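PDB 1HPI: high-potential iron-sulfur protein isozyme 2 from Ectothiorhodospira shaposhnikovii, which carries electrons in the anaerobic electron transport of purple photosynthetic bacteria, using a high-potential [4Fe-4S] cluster as its redox centre. Local coordinates for residues A27-E30 and G31-C34. Residues are numbered along the deposited sequence; the frame is centred on the assembly and turned at random.
Sequences AYEE and GQTC. With SF4 (iron/sulfur cluster), chain B.
Q32 N donates to E29 O over 3.1 Å and closes a type II beta turn, E29 to Q32, just ahead of C34, the first cysteine ligand of the [4Fe-4S] cluster in this HiPIP. The bond is fairly straight, 160° at the hydrogen. G31 suits the third position of the turn because at its backbone angles a side chain would jam against the carbonyl oxygen of E30.

The side chain of Q32 folds back along the chain before the turn. With CG anti to the carbonyl carbon (chi1 -60°) and the rest extended, it carries the amide past E29, whose backbone N makes a weak hydrogen bond to Q32 OE1. Q32 NE2 meanwhile lies 3.7 Å from E29 CB, and a water bound to NE2 reaches E29 OE1 only weakly. An amide fits here because OE1 can accept while NE2 donates: OE1 takes a bond from W64 NE1, and a second water, its oxygen 2.7 Å from OE1, is placed to donate to OE1 or to A27 O. A leucine at this position would probably leave W64 NE1 and E29 N without their acceptor and break the water link to A27.

The ring of Y28 runs beside Q32 in the opposing direction, nearly perpendicular to the amide plane (81°), with Q32 O near the ring plane at its edge. Its hydroxyl meets a water that accepts from G31 N and donates to Q32 O, pinning the turn from the ring's far end. W64 packs edge-to-face with Y28, so one indole serves both residues. Tyrosine suits the place by joining this flat packing surface to a polar end.

Beyond the turn, N36 hydrogen-bonds through ND2 to G31 O and through OD1 to T33 N, and the chain delivers C34 SG to iron FE1 of the cluster at 2.2 Å.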
loop_
_atom_site.group_PDB
_atom_site.type_symbol
_atom_site.label_atom_id
_atom_site.label_comp_id
_atom_site.label_asym_id
_atom_site.label_seq_id
_atom_site.Cartn_x
_atom_site.Cartn_y
_atom_site.Cartn_z
ATOM N N ALA A 27 -4.457 3.074 13.567
ATOM C CA ALA A 27 -5.540 2.727 12.663
ATOM C C ALA A 27 -5.406 1.353 12.021
ATOM O O ALA A 27 -6.373 0.803 11.511
ATOM C CB ALA A 27 -5.592 3.742 11.526
ATOM N N TYR A 28 -4.204 0.800 12.030
ATOM C CA TYR A 28 -3.968 -0.487 11.422
ATOM C C TYR A 28 -4.609 -1.664 12.142
ATOM O O TYR A 28 -4.654 -1.708 13.358
ATOM C CB TYR A 28 -2.447 -0.719 11.249
ATOM C CG TYR A 28 -2.095 -2.131 10.813
ATOM C CD1 TYR A 28 -2.133 -2.481 9.460
ATOM C CD2 TYR A 28 -1.719 -3.116 11.730
ATOM C CE1 TYR A 28 -1.818 -3.773 9.031
ATOM C CE2 TYR A 28 -1.397 -4.411 11.318
ATOM C CZ TYR A 28 -1.444 -4.745 9.962
ATOM O OH TYR A 28 -1.121 -6.026 9.563
ATOM N N GLU A 29 -5.108 -2.626 11.377
ATOM C CA GLU A 29 -5.690 -3.830 11.933
ATOM C C GLU A 29 -5.097 -4.967 11.143
ATOM O O GLU A 29 -4.964 -4.904 9.919
ATOM C CB GLU A 29 -7.208 -3.963 11.968
ATOM C CG GLU A 29 -7.844 -2.768 12.667
ATOM C CD GLU A 29 -9.310 -2.768 12.389
ATOM O OE1 GLU A 29 -9.801 -3.978 12.293
ATOM O OE2 GLU A 29 -9.981 -1.753 12.320
ATOM N N GLU A 30 -4.719 -6.005 11.857
ATOM C CA GLU A 30 -4.123 -7.143 11.193
ATOM C C GLU A 30 -5.037 -7.727 10.135
ATOM O O GLU A 30 -6.219 -7.960 10.364
ATOM C CB GLU A 30 -3.569 -8.166 12.197
ATOM C CG GLU A 30 -2.243 -7.630 12.767
ATOM C CD GLU A 30 -1.649 -8.458 13.866
ATOM O OE1 GLU A 30 -2.120 -9.679 13.899
ATOM O OE2 GLU A 30 -0.820 -8.025 14.644
ATOM N N GLY A 31 -4.471 -7.948 8.960
ATOM C CA GLY A 31 -5.222 -8.490 7.846
ATOM C C GLY A 31 -5.396 -7.452 6.741
ATOM O O GLY A 31 -5.725 -7.784 5.607
ATOM N N GLN A 32 -5.191 -6.180 7.057
ATOM C CA GLN A 32 -5.335 -5.152 6.039
ATOM C C GLN A 32 -4.058 -5.108 5.215
ATOM O O GLN A 32 -2.963 -5.005 5.777
ATOM C CB GLN A 32 -5.513 -3.758 6.678
ATOM C CG GLN A 32 -6.749 -3.637 7.588
ATOM C CD GLN A 32 -6.865 -2.286 8.283
ATOM O OE1 GLN A 32 -5.938 -1.461 8.287
ATOM N NE2 GLN A 32 -8.020 -2.054 8.896
ATOM N N THR A 33 -4.191 -5.174 3.892
ATOM C CA THR A 33 -3.050 -5.126 2.992
ATOM C C THR A 33 -3.473 -4.409 1.716
ATOM O O THR A 33 -4.667 -4.203 1.472
ATOM C CB THR A 33 -2.506 -6.520 2.584
ATOM O OG1 THR A 33 -3.505 -7.196 1.852
ATOM C CG2 THR A 33 -2.079 -7.339 3.798
ATOM N N CYS A 34 -2.481 -4.047 0.895
ATOM C CA CYS A 34 -2.794 -3.373 -0.342
ATOM C C CYS A 34 -3.691 -4.297 -1.147
ATOM O O CYS A 34 -4.655 -3.873 -1.779
ATOM C CB CYS A 34 -1.528 -3.055 -1.158
ATOM S SG CYS A 34 -0.508 -1.804 -0.362
HETATM FE FE1 SF4 B . -1.831 0.007 -0.403
HETATM FE FE2 SF4 B . -4.407 0.930 -0.299
HETATM FE FE3 SF4 B . -2.568 2.069 -1.980
HETATM FE FE4 SF4 B . -2.311 2.382 0.717
HETATM S S1 SF4 B . -4.023 3.091 -0.561
HETATM S S2 SF4 B . -0.666 1.875 -0.732
HETATM S S3 SF4 B . -3.090 0.437 1.448
HETATM S S4 SF4 B . -3.315 -0.063 -2.041
HETATM O O HOH W 1 -6.945 1.073 8.565
HETATM O O HOH W 2 -2.002 -6.996 7.418
HETATM O O HOH W 3 -9.846 -4.139 8.880
#